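Local coordinates for protein glucose-6-phosphate isomerase (Plasmodium falciparum, PDB 3QKI) that probably catalyses the reversible isomerisation of alpha-D-glucose 6-phosphate to beta-D-fructose 6-phosphate in glycolysis and gluconeogenesis, at residues T34-E39 and S368-Y373; R221-A224 and N229-N232; H450-I455 and D519-Y524. All blocks are in the same frame, centred on the assembly; numbering follows the deposited sequence.

Contact 1. Residues T34-E39 and S368-Y373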
ATOM      1  N   THR A  34     -25.166  14.276  20.219  1.00 19.45           N
ATOM      2  CA  THR A  34     -26.101  15.329  19.822  1.00 18.82           C
ATOM      3  C   THR A  34     -25.431  16.480  19.085  1.00 22.74           C
ATOM      4  O   THR A  34     -25.991  16.941  18.093  1.00 22.49           O
ATOM      5  CB  THR A  34     -27.097  15.710  20.926  1.00 27.37           C
ATOM      6  OG1 THR A  34     -26.436  16.500  21.895  1.00 27.53           O
ATOM      7  CG2 THR A  34     -27.794  14.500  21.549  1.00 22.56           C
ATOM      8  N   LEU A  35     -24.208  16.887  19.503  1.00 17.38           N
ATOM      9  CA  LEU A  35     -23.466  17.944  18.795  1.00 16.09           C
ATOM     10  C   LEU A  35     -23.113  17.538  17.357  1.00 20.93           C
ATOM     11  O   LEU A  35     -23.251  18.353  16.445  1.00 19.42           O
ATOM     12  CB  LEU A  35     -22.192  18.310  19.531  1.00 15.14           C
ATOM     13  CG  LEU A  35     -22.331  19.098  20.818  1.00 17.87           C
ATOM     14  CD1 LEU A  35     -21.042  19.024  21.595  1.00 17.11           C
ATOM     15  CD2 LEU A  35     -22.640  20.545  20.538  1.00 15.86           C
ATOM     16  N   SER A  36     -22.660  16.292  17.157  1.00 18.54           N
ATOM     17  CA  SER A  36     -22.313  15.774  15.828  1.00 18.35           C
ATOM     18  C   SER A  36     -23.535  15.752  14.911  1.00 22.60           C
ATOM     19  O   SER A  36     -23.374  16.002  13.716  1.00 24.39           O
ATOM     20  CB  SER A  36     -21.687  14.388  15.923  1.00 20.57           C
ATOM     21  OG  SER A  36     -22.629  13.400  16.317  1.00 26.74           O
ATOM     22  N   ALA A  37     -24.751  15.468  15.455  1.00 17.11           N
ATOM     23  CA  ALA A  37     -26.002  15.480  14.683  1.00 16.99           C
ATOM     24  C   ALA A  37     -26.271  16.894  14.134  1.00 19.59           C
ATOM     25  O   ALA A  37     -26.697  17.023  12.991  1.00 21.14           O
ATOM     26  CB  ALA A  37     -27.174  15.002  15.541  1.00 17.70           C
ATOM     27  N   GLU A  38     -25.963  17.947  14.904  1.00 15.10           N
ATOM     28  CA  GLU A  38     -26.071  19.322  14.401  1.00 15.50           C
ATOM     29  C   GLU A  38     -24.918  19.655  13.421  1.00 21.77           C
ATOM     30  O   GLU A  38     -25.150  20.332  12.418  1.00 21.09           O
ATOM     31  CB  GLU A  38     -26.098  20.325  15.540  1.00 16.14           C
ATOM     32  CG  GLU A  38     -26.548  21.710  15.087  1.00 20.43           C
ATOM     33  CD  GLU A  38     -27.087  22.534  16.240  1.00 37.12           C
ATOM     34  OE1 GLU A  38     -26.399  23.502  16.629  1.00 20.33           O
ATOM     35  OE2 GLU A  38     -28.165  22.189  16.788  1.00 25.87           O
ATOM     36  N   GLU A  39     -23.683  19.149  13.696  1.00 18.70           N
ATOM     37  CA  GLU A  39     -22.523  19.355  12.825  1.00 17.06           C
ATOM     38  C   GLU A  39     -22.766  18.817  11.412  1.00 19.24           C
ATOM     39  O   GLU A  39     -22.298  19.415  10.435  1.00 17.77           O
ATOM     40  CB  GLU A  39     -21.243  18.744  13.443  1.00 17.79           C
ATOM     41  CG  GLU A  39     -20.738  19.500  14.673  1.00 19.05           C
ATOM     42  CD  GLU A  39     -20.257  20.929  14.488  1.00 25.07           C
ATOM     43  OE1 GLU A  39     -19.880  21.559  15.503  1.00 21.21           O
ATOM     44  OE2 GLU A  39     -20.235  21.418  13.334  1.00 21.04           O
ATOM     45  N   SER A 368     -14.648   8.646  13.437  1.00 12.02           N
ATOM     46  CA  SER A 368     -15.022   7.230  13.491  1.00 12.38           C
ATOM     47  C   SER A 368     -16.306   7.003  14.306  1.00 19.94           C
ATOM     48  O   SER A 368     -17.209   6.303  13.844  1.00 19.16           O
ATOM     49  CB  SER A 368     -13.874   6.398  14.059  1.00 14.48           C
ATOM     50  OG  SER A 368     -14.272   5.052  14.305  1.00 14.66           O
ATOM     51  N   HIS A 369     -16.378   7.567  15.534  1.00 17.20           N
ATOM     52  CA  HIS A 369     -17.537   7.341  16.388  1.00 17.10           C
ATOM     53  C   HIS A 369     -18.819   8.053  16.009  1.00 19.41           C
ATOM     54  O   HIS A 369     -19.878   7.439  16.050  1.00 18.90           O
ATOM     55  CB  HIS A 369     -17.198   7.546  17.876  1.00 17.62           C
ATOM     56  CG  HIS A 369     -16.537   6.348  18.478  1.00 20.90           C
ATOM     57  ND1 HIS A 369     -17.121   5.656  19.525  1.00 22.23           N
ATOM     58  CD2 HIS A 369     -15.390   5.718  18.122  1.00 22.35           C
ATOM     59  CE1 HIS A 369     -16.319   4.635  19.773  1.00 21.73           C
ATOM     60  NE2 HIS A 369     -15.268   4.628  18.953  1.00 22.24           N
ATOM     61  N   PHE A 370     -18.732   9.334  15.664  1.00 15.10           N
ATOM     62  CA  PHE A 370     -19.898  10.173  15.396  1.00 14.07           C
ATOM     63  C   PHE A 370     -20.326  10.300  13.930  1.00 19.14           C
ATOM     64  O   PHE A 370     -21.488  10.602  13.657  1.00 18.54           O
ATOM     65  CB  PHE A 370     -19.753  11.516  16.124  1.00 14.43           C
ATOM     66  CG  PHE A 370     -19.424  11.280  17.576  1.00 15.47           C
ATOM     67  CD1 PHE A 370     -20.349  10.680  18.425  1.00 18.33           C
ATOM     68  CD2 PHE A 370     -18.150  11.535  18.067  1.00 17.81           C
ATOM     69  CE1 PHE A 370     -20.012  10.372  19.740  1.00 19.40           C
ATOM     70  CE2 PHE A 370     -17.821  11.239  19.388  1.00 20.52           C
ATOM     71  CZ  PHE A 370     -18.747  10.641  20.208  1.00 18.68           C
ATOM     72  N   PHE A 371     -19.435   9.985  13.004  1.00 16.50           N
ATOM     73  CA  PHE A 371     -19.755  10.043  11.572  1.00 15.62           C
ATOM     74  C   PHE A 371     -19.688   8.668  10.941  1.00 20.55           C
ATOM     75  O   PHE A 371     -20.051   8.509   9.772  1.00 22.52           O
ATOM     76  CB  PHE A 371     -18.810  11.018  10.863  1.00 16.82           C
ATOM     77  CG  PHE A 371     -19.187  12.458  11.061  1.00 19.34           C
ATOM     78  CD1 PHE A 371     -18.846  13.131  12.231  1.00 22.67           C
ATOM     79  CD2 PHE A 371     -19.875  13.153  10.073  1.00 23.89           C
ATOM     80  CE1 PHE A 371     -19.212  14.465  12.422  1.00 24.24           C
ATOM     81  CE2 PHE A 371     -20.219  14.497  10.256  1.00 27.23           C
ATOM     82  CZ  PHE A 371     -19.902  15.137  11.437  1.00 25.02           C
ATOM     83  N   ASP A 372     -19.198   7.677  11.707  1.00 17.24           N
ATOM     84  CA  ASP A 372     -19.036   6.295  11.273  1.00 16.59           C
ATOM     85  C   ASP A 372     -18.076   6.162  10.083  1.00 21.04           C
ATOM     86  O   ASP A 372     -18.276   5.320   9.188  1.00 22.02           O
ATOM     87  CB  ASP A 372     -20.406   5.613  11.064  1.00 18.85           C
ATOM     88  CG  ASP A 372     -20.432   4.154  11.462  1.00 31.74           C
ATOM     89  OD1 ASP A 372     -20.952   3.346  10.683  1.00 35.38           O
ATOM     90  OD2 ASP A 372     -19.955   3.828  12.579  1.00 34.54           O
ATOM     91  N   TYR A 373     -17.045   7.029  10.057  1.00 17.21           N
ATOM     92  CA  TYR A 373     -15.977   7.017   9.046  1.00 17.15           C
ATOM     93  C   TYR A 373     -14.889   6.055   9.530  1.00 20.02           C
ATOM     94  O   TYR A 373     -14.036   6.405  10.353  1.00 20.62           O
ATOM     95  CB  TYR A 373     -15.422   8.430   8.808  1.00 18.87           C
ATOM     96  CG  TYR A 373     -16.418   9.408   8.211  1.00 21.13           C
ATOM     97  CD1 TYR A 373     -17.515   8.960   7.473  1.00 22.33           C
ATOM     98  CD2 TYR A 373     -16.254  10.780   8.365  1.00 21.88           C
ATOM     99  CE1 TYR A 373     -18.427   9.854   6.919  1.00 19.83           C
ATOM    100  CE2 TYR A 373     -17.154  11.684   7.803  1.00 22.57           C
ATOM    101  CZ  TYR A 373     -18.247  11.214   7.093  1.00 26.05           C
ATOM    102  OH  TYR A 373     -19.160  12.088   6.554  1.00 24.31           O
TER

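Contact 2. Residues R221-A224 and N229-N232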
ATOM      1  N   ARG A 221      18.763  -3.652   2.121  1.00 17.94           N
ATOM      2  CA  ARG A 221      17.638  -4.494   1.691  1.00 18.19           C
ATOM      3  C   ARG A 221      16.892  -5.018   2.921  1.00 20.98           C
ATOM      4  O   ARG A 221      17.509  -5.262   3.968  1.00 20.99           O
ATOM      5  CB  ARG A 221      18.140  -5.677   0.824  1.00 19.04           C
ATOM      6  CG  ARG A 221      19.025  -5.239  -0.342  1.00 28.98           C
ATOM      7  CD  ARG A 221      18.303  -5.290  -1.659  1.00 24.82           C
ATOM      8  NE  ARG A 221      19.132  -4.858  -2.795  1.00 27.11           N
ATOM      9  CZ  ARG A 221      19.679  -5.662  -3.701  1.00 33.37           C
ATOM     10  NH1 ARG A 221      19.542  -6.978  -3.603  1.00 20.80           N
ATOM     11  NH2 ARG A 221      20.347  -5.155  -4.728  1.00 27.02           N
ATOM     12  N   PHE A 222      15.562  -5.171   2.813  1.00 16.44           N
ATOM     13  CA  PHE A 222      14.715  -5.689   3.903  1.00 14.22           C
ATOM     14  C   PHE A 222      14.140  -7.040   3.497  1.00 17.75           C
ATOM     15  O   PHE A 222      13.402  -7.127   2.521  1.00 17.42           O
ATOM     16  CB  PHE A 222      13.624  -4.691   4.289  1.00 14.21           C
ATOM     17  CG  PHE A 222      14.183  -3.397   4.820  1.00 14.75           C
ATOM     18  CD1 PHE A 222      14.391  -2.309   3.969  1.00 15.75           C
ATOM     19  CD2 PHE A 222      14.512  -3.264   6.167  1.00 15.62           C
ATOM     20  CE1 PHE A 222      14.951  -1.128   4.444  1.00 17.04           C
ATOM     21  CE2 PHE A 222      15.082  -2.080   6.645  1.00 18.64           C
ATOM     22  CZ  PHE A 222      15.286  -1.012   5.783  1.00 15.99           C
ATOM     23  N   LEU A 223      14.559  -8.106   4.206  1.00 13.09           N
ATOM     24  CA  LEU A 223      14.093  -9.448   3.925  1.00 11.65           C
ATOM     25  C   LEU A 223      13.054  -9.723   5.001  1.00 18.01           C
ATOM     26  O   LEU A 223      13.385 -10.024   6.158  1.00 18.47           O
ATOM     27  CB  LEU A 223      15.256 -10.464   3.919  1.00 10.23           C
ATOM     28  CG  LEU A 223      14.872 -11.935   3.789  1.00 13.86           C
ATOM     29  CD1 LEU A 223      13.929 -12.171   2.604  1.00 12.67           C
ATOM     30  CD2 LEU A 223      16.111 -12.803   3.693  1.00 14.11           C
ATOM     31  N   ALA A 224      11.777  -9.528   4.620  1.00 15.23           N
ATOM     32  CA  ALA A 224      10.653  -9.620   5.536  1.00 14.93           C
ATOM     33  C   ALA A 224       9.736 -10.787   5.304  1.00 20.15           C
ATOM     34  O   ALA A 224       9.309 -11.413   6.261  1.00 21.72           O
ATOM     35  CB  ALA A 224       9.872  -8.320   5.528  1.00 15.00           C
ATOM     36  N   ASN A 229      10.758 -16.017  -2.690  1.00 11.24           N
ATOM     37  CA  ASN A 229      10.877 -14.957  -3.697  1.00 11.48           C
ATOM     38  C   ASN A 229      11.533 -13.717  -3.044  1.00 14.29           C
ATOM     39  O   ASN A 229      12.264 -12.989  -3.711  1.00 12.00           O
ATOM     40  CB  ASN A 229       9.501 -14.546  -4.230  1.00 13.09           C
ATOM     41  CG  ASN A 229       8.779 -15.601  -5.029  1.00 22.28           C
ATOM     42  OD1 ASN A 229       9.383 -16.335  -5.793  1.00 15.48           O
ATOM     43  ND2 ASN A 229       7.458 -15.683  -4.871  1.00 12.55           N
ATOM     44  N   ASP A 230      11.272 -13.486  -1.752  1.00 10.57           N
ATOM     45  CA  ASP A 230      11.864 -12.342  -1.051  1.00 12.24           C
ATOM     46  C   ASP A 230      13.363 -12.538  -0.785  1.00 15.33           C
ATOM     47  O   ASP A 230      14.129 -11.581  -0.843  1.00 14.28           O
ATOM     48  CB  ASP A 230      11.066 -11.983   0.212  1.00 14.81           C
ATOM     49  CG  ASP A 230      11.196 -10.517   0.625  1.00 24.03           C
ATOM     50  OD1 ASP A 230      10.950 -10.214   1.822  1.00 23.36           O
ATOM     51  OD2 ASP A 230      11.443  -9.654  -0.276  1.00 20.83           O
ATOM     52  N   VAL A 231      13.798 -13.785  -0.565  1.00 12.94           N
ATOM     53  CA  VAL A 231      15.236 -14.117  -0.446  1.00 12.60           C
ATOM     54  C   VAL A 231      15.889 -13.768  -1.809  1.00 17.68           C
ATOM     55  O   VAL A 231      16.956 -13.137  -1.857  1.00 17.77           O
ATOM     56  CB  VAL A 231      15.432 -15.614  -0.064  1.00 17.06           C
ATOM     57  CG1 VAL A 231      16.898 -16.071  -0.231  1.00 17.07           C
ATOM     58  CG2 VAL A 231      14.953 -15.872   1.364  1.00 16.38           C
ATOM     59  N   ASN A 232      15.204 -14.128  -2.913  1.00 14.59           N
ATOM     60  CA  ASN A 232      15.672 -13.815  -4.250  1.00 13.38           C
ATOM     61  C   ASN A 232      15.880 -12.315  -4.444  1.00 16.57           C
ATOM     62  O   ASN A 232      16.923 -11.888  -4.961  1.00 17.79           O
ATOM     63  CB  ASN A 232      14.703 -14.377  -5.296  1.00 16.37           C
ATOM     64  CG  ASN A 232      15.286 -14.500  -6.685  1.00 26.17           C
ATOM     65  OD1 ASN A 232      16.478 -14.255  -6.931  1.00 25.60           O
ATOM     66  ND2 ASN A 232      14.478 -14.961  -7.601  1.00 12.42           N
TER
HETATM   67  O   HOH W   1      14.223  -8.511   0.183  1.00 17.92           O

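Contact 3. Residues H450-I455 and D519-Y524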
ATOM      1  N   HIS A 450      10.161  22.329   1.205  1.00 12.22           N
ATOM      2  CA  HIS A 450      11.330  22.048   0.373  1.00 14.43           C
ATOM      3  C   HIS A 450      11.395  20.618  -0.081  1.00 15.18           C
ATOM      4  O   HIS A 450      11.005  19.703   0.645  1.00 12.54           O
ATOM      5  CB  HIS A 450      12.641  22.423   1.114  1.00 17.02           C
ATOM      6  CG  HIS A 450      12.705  23.880   1.437  1.00 22.29           C
ATOM      7  ND1 HIS A 450      12.275  24.378   2.662  1.00 25.23           N
ATOM      8  CD2 HIS A 450      13.036  24.921   0.637  1.00 25.11           C
ATOM      9  CE1 HIS A 450      12.396  25.695   2.577  1.00 25.07           C
ATOM     10  NE2 HIS A 450      12.846  26.065   1.377  1.00 25.77           N
ATOM     11  N   SER A 451      12.000  20.427  -1.260  1.00 12.45           N
ATOM     12  CA  SER A 451      12.242  19.120  -1.851  1.00 12.42           C
ATOM     13  C   SER A 451      13.600  18.549  -1.387  1.00 16.98           C
ATOM     14  O   SER A 451      14.471  19.307  -0.961  1.00 19.01           O
ATOM     15  CB  SER A 451      12.295  19.264  -3.375  1.00 15.04           C
ATOM     16  OG  SER A 451      12.474  17.995  -3.984  1.00 18.46           O
ATOM     17  N   HIS A 452      13.817  17.232  -1.555  1.00 13.07           N
ATOM     18  CA  HIS A 452      15.136  16.620  -1.347  1.00 12.84           C
ATOM     19  C   HIS A 452      15.925  16.725  -2.676  1.00 16.24           C
ATOM     20  O   HIS A 452      17.120  16.469  -2.703  1.00 16.71           O
ATOM     21  CB  HIS A 452      15.016  15.133  -0.940  1.00 13.51           C
ATOM     22  CG  HIS A 452      14.670  14.898   0.511  1.00 17.31           C
ATOM     23  ND1 HIS A 452      14.302  13.640   0.964  1.00 18.77           N
ATOM     24  CD2 HIS A 452      14.647  15.763   1.559  1.00 18.64           C
ATOM     25  CE1 HIS A 452      14.064  13.782   2.260  1.00 18.32           C
ATOM     26  NE2 HIS A 452      14.248  15.042   2.661  1.00 18.16           N
ATOM     27  N   PHE A 453      15.230  17.015  -3.804  1.00 13.65           N
ATOM     28  CA  PHE A 453      15.846  17.123  -5.129  1.00 13.36           C
ATOM     29  C   PHE A 453      15.150  18.242  -5.931  1.00 15.57           C
ATOM     30  O   PHE A 453      14.404  17.947  -6.851  1.00 13.80           O
ATOM     31  CB  PHE A 453      15.805  15.767  -5.859  1.00 15.30           C
ATOM     32  CG  PHE A 453      16.738  15.671  -7.048  1.00 16.82           C
ATOM     33  CD1 PHE A 453      18.113  15.562  -6.867  1.00 19.81           C
ATOM     34  CD2 PHE A 453      16.237  15.672  -8.353  1.00 18.13           C
ATOM     35  CE1 PHE A 453      18.970  15.461  -7.971  1.00 21.05           C
ATOM     36  CE2 PHE A 453      17.096  15.572  -9.452  1.00 19.91           C
ATOM     37  CZ  PHE A 453      18.453  15.478  -9.252  1.00 19.13           C
ATOM     38  N   PRO A 454      15.345  19.531  -5.572  1.00 15.47           N
ATOM     39  CA  PRO A 454      14.623  20.600  -6.285  1.00 15.84           C
ATOM     40  C   PRO A 454      14.984  20.681  -7.767  1.00 19.31           C
ATOM     41  O   PRO A 454      16.140  20.553  -8.165  1.00 18.80           O
ATOM     42  CB  PRO A 454      14.998  21.874  -5.519  1.00 17.64           C
ATOM     43  CG  PRO A 454      16.205  21.546  -4.768  1.00 22.10           C
ATOM     44  CD  PRO A 454      16.202  20.084  -4.501  1.00 16.79           C
ATOM     45  N   ILE A 455      13.963  20.792  -8.575  1.00 16.20           N
ATOM     46  CA  ILE A 455      14.056  20.930 -10.015  1.00 13.77           C
ATOM     47  C   ILE A 455      13.280  22.161 -10.416  1.00 19.40           C
ATOM     48  O   ILE A 455      12.135  22.343  -9.989  1.00 18.79           O
ATOM     49  CB  ILE A 455      13.565  19.664 -10.787  1.00 14.42           C
ATOM     50  CG1 ILE A 455      14.451  18.434 -10.485  1.00 12.72           C
ATOM     51  CG2 ILE A 455      13.506  19.956 -12.294  1.00 15.57           C
ATOM     52  CD1 ILE A 455      13.947  17.140 -11.055  1.00 13.42           C
ATOM     53  N   ASP A 519       8.631  22.404   7.351  1.00 17.50           N
ATOM     54  CA  ASP A 519       9.502  23.178   6.470  1.00 18.67           C
ATOM     55  C   ASP A 519      10.367  22.255   5.587  1.00 22.68           C
ATOM     56  O   ASP A 519      10.450  22.428   4.373  1.00 23.05           O
ATOM     57  CB  ASP A 519      10.348  24.195   7.261  1.00 22.04           C
ATOM     58  CG  ASP A 519      11.375  23.620   8.224  1.00 47.57           C
ATOM     59  OD1 ASP A 519      11.228  22.432   8.625  1.00 51.06           O
ATOM     60  OD2 ASP A 519      12.325  24.356   8.584  1.00 60.96           O
ATOM     61  N   GLU A 520      10.950  21.228   6.188  1.00 19.04           N
ATOM     62  CA  GLU A 520      11.852  20.334   5.468  1.00 18.50           C
ATOM     63  C   GLU A 520      11.753  18.941   6.097  1.00 20.84           C
ATOM     64  O   GLU A 520      11.491  18.833   7.295  1.00 20.89           O
ATOM     65  CB  GLU A 520      13.278  20.904   5.688  1.00 20.36           C
ATOM     66  CG  GLU A 520      14.417  20.200   4.981  1.00 37.94           C
ATOM     67  CD  GLU A 520      15.751  20.916   5.101  1.00 66.74           C
ATOM     68  OE1 GLU A 520      15.974  21.596   6.131  1.00 56.37           O
ATOM     69  OE2 GLU A 520      16.579  20.784   4.168  1.00 63.19           O
ATOM     70  N   LEU A 521      12.017  17.894   5.322  1.00 14.91           N
ATOM     71  CA  LEU A 521      12.098  16.539   5.872  1.00 13.35           C
ATOM     72  C   LEU A 521      13.578  16.236   6.133  1.00 18.23           C
ATOM     73  O   LEU A 521      14.305  15.774   5.251  1.00 20.60           O
ATOM     74  CB  LEU A 521      11.438  15.485   4.972  1.00 12.83           C
ATOM     75  CG  LEU A 521      11.418  14.034   5.528  1.00 15.33           C
ATOM     76  CD1 LEU A 521      10.803  13.951   6.940  1.00 14.87           C
ATOM     77  CD2 LEU A 521      10.726  13.094   4.565  1.00 11.29           C
ATOM     78  N   ASN A 522      14.045  16.591   7.328  1.00 14.63           N
ATOM     79  CA  ASN A 522      15.412  16.316   7.737  1.00 13.53           C
ATOM     80  C   ASN A 522      15.321  15.241   8.851  1.00 16.96           C
ATOM     81  O   ASN A 522      14.218  14.738   9.120  1.00 15.71           O
ATOM     82  CB  ASN A 522      16.147  17.598   8.169  1.00 15.58           C
ATOM     83  CG  ASN A 522      15.480  18.383   9.267  1.00 25.68           C
ATOM     84  OD1 ASN A 522      14.750  17.853  10.101  1.00 18.14           O
ATOM     85  ND2 ASN A 522      15.684  19.682   9.265  1.00 22.40           N
ATOM     86  N   PHE A 523      16.448  14.833   9.446  1.00 15.10           N
ATOM     87  CA  PHE A 523      16.419  13.785  10.480  1.00 14.48           C
ATOM     88  C   PHE A 523      15.567  14.149  11.701  1.00 18.81           C
ATOM     89  O   PHE A 523      14.786  13.323  12.177  1.00 19.13           O
ATOM     90  CB  PHE A 523      17.840  13.353  10.877  1.00 14.66           C
ATOM     91  CG  PHE A 523      18.499  12.510   9.815  1.00 13.87           C
ATOM     92  CD1 PHE A 523      18.327  11.134   9.793  1.00 15.25           C
ATOM     93  CD2 PHE A 523      19.292  13.098   8.828  1.00 13.83           C
ATOM     94  CE1 PHE A 523      18.911  10.353   8.781  1.00 15.07           C
ATOM     95  CE2 PHE A 523      19.895  12.317   7.833  1.00 15.67           C
ATOM     96  CZ  PHE A 523      19.704  10.947   7.818  1.00 13.36           C
ATOM     97  N   TYR A 524      15.696  15.397  12.182  1.00 14.32           N
ATOM     98  CA  TYR A 524      14.956  15.894  13.326  1.00 13.04           C
ATOM     99  C   TYR A 524      13.431  15.864  13.052  1.00 14.49           C
ATOM    100  O   TYR A 524      12.669  15.347  13.870  1.00 12.93           O
ATOM    101  CB  TYR A 524      15.444  17.314  13.672  1.00 14.08           C
ATOM    102  CG  TYR A 524      14.690  17.930  14.824  1.00 14.47           C
ATOM    103  CD1 TYR A 524      13.608  18.774  14.599  1.00 16.55           C
ATOM    104  CD2 TYR A 524      15.066  17.682  16.146  1.00 15.44           C
ATOM    105  CE1 TYR A 524      12.922  19.367  15.659  1.00 16.69           C
ATOM    106  CE2 TYR A 524      14.375  18.252  17.212  1.00 16.03           C
ATOM    107  CZ  TYR A 524      13.288  19.075  16.962  1.00 20.06           C
ATOM    108  OH  TYR A 524      12.563  19.610  17.993  1.00 19.19           O
TER
HETATM  109  O   HOH W   2      12.467  18.315   2.650  1.00 17.22           O
HETATM  110  O   HOH W   3      14.905  19.200   2.021  1.00 29.23           O

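Contact 1. Residues T34-E39 and S368-Y373
At the place where helix 27-39, near the N-terminus of the modelled chain, docks on the closing turn of helix 356-371, Ser-36 and Glu-39 meet Phe-370 and Phe-371. The two backbones approach most closely at Ser-36 and Phe-370, where CA lies 6.1 Å from CA. There Ser-36 CB sits 3.5 Å from Phe-370 CB, and Ser-36 OG is 3.4 Å from the same CB. The hydroxyl makes no hydrogen bond across the contact. With chi1 at 70°, OG stands between the backbone N and the carbonyl carbon, folded back on its own helix, where its single proton can go to Val-33 O, the stronger partner, or be shared with Leu-32 O. A buried polar group is thereby satisfied internally and presents a small surface to its neighbour. Beyond its CB, the ring of Phe-370 turns away from Ser-36 and packs against Leu-32 and Val-33, one helical turn earlier.

Helix 356-371 leads into strand 375-380 of the mixed sheet, and the chain leaves helical geometry at Asp-372, whose phi is positive (61°). Phe-371, just before this turn, sends its ring back across the gap. Glu-39 CB meets the ring edge, near its plane, at 4.3 Å from Phe-371 CZ; CZ also lies 4.2 Å from Ser-36 O, approached obliquely. Only the base of Glu-39 takes part in this packing, because its chain turns off at CG (chi1 -70°) and carries the carboxylate away to Tyr-47, Ser-74 N and Thr-77. A polar tie between the same two regions comes from one residue further on, where Lys-40 NZ bonds to the carbonyl oxygen of Phe-370.

Contact 2. Residues R221-A224 and N229-N232
Hydrogen bonding centres on the carboxylate of Asp-230, which reaches from its helix to the end of the strand. Ala-224 N donates to Asp-230 OD1 over 3.0 Å, with an N-H...O angle of 141°, and approaches the oxygen nearly along its C-O axis. The same OD1 also accepts from Asn-225 N, so one oxygen grips two successive backbone amides just where the strand gives way to the loop. The other oxygen works through solvent: water 1 lies 3.0 Å from Asp-230 OD2 and 2.8 Å from Phe-222 O, and can donate to either.

Apolar contacts fall to Leu-223. Its CG stands opposite the backbone N (chi1 173°), which carries the branched end towards the helix. CD1 then rests on the helix backbone, 3.5 Å from Asp-230 C and 3.6 Å from Val-231 N, while CD2 meets Val-231 CG2 at 4.0 Å, and both side chains pack against Asn-260 and Ile-264 of helix 255-268.

Across the dimer interface, Asn-229 OD1 accepts a hydrogen bond from His-452 N of the second subunit, and Val-231 packs on Ile-455 of that subunit. With the side chain of Ala-224 about 8 Å from that of Ser-177, a residue of the fructose 6-phosphate site, strand 219-223, an outermost strand of the five-stranded parallel sheet, followed after a short loop by helix 228-235, forms a beta-alpha unit of the alpha/beta sugar isomerase (SIS) fold.

Contact 3. Residues H450-I455 and D519-Y524
The backbones draw together at His-450 and Glu-520, 5.4 Å between CA atoms, just past the ends of strands 443-448 and 513-518, which are parallel neighbours in the mixed sheet. Here the direct backbone link is a weak bond of 3.2 Å from His-450 N to Asp-519 O. Further along, water 2 bridges the two chains, donating to His-450 O at 2.8 Å and accepting from Leu-521 N at 2.7 Å. Water 3 makes a second bridge, donating to Ser-451 O and, at 3.1 Å, to Glu-520 OE2.

Two imidazoles reinforce this junction in distinct ways. His-450 ND1 donates over 3.2 Å to Asp-519 O, already the acceptor of the histidine's own N-H; at 150° the bond is fairly straight, but ND1 lies well above the carbonyl plane, 48° out of it. His-452 comes from the following part of the loop. Phe-382 meets the His-452 ring edge-to-face and also packs on Leu-521, while His-452 ND1 is hydrogen-bonded to Asn-384 ND2. In the dimer, His-452 N reaches Asn-229 of the second subunit. Past Leu-521, Asn-522 is the N-cap of helix 523-543, its OD1 accepting from Thr-525 N. His-452 NE2 lies 3.7 Å from Leu-521 CB, and its bond to Leu-521 O, 2.7 Å and 164°, lies in the carbonyl plane on a lone pair.

Contact 1 stands apart: its centre is about 44 Å from that of contact 2, on opposite sides of the chain's centre, and about 37 Å from that of contact 3. Along the sequence, contact 2 falls between the two halves of contact 1, and contact 3 follows both. Contacts 1 and 3 concern the mixed sheet, through the helix entering strand 375-380 and the loops leaving strands 443-448 and 513-518; contact 2 belongs to the separate parallel sheet. Within one chain contacts 2 and 3 stay about 12 Å apart at their nearest atoms, yet they meet at the dimer interface: Asn-229 with Ser-451 and His-452 of the other subunit, Val-231 with its Ile-455, Asn-232 with its Phe-453.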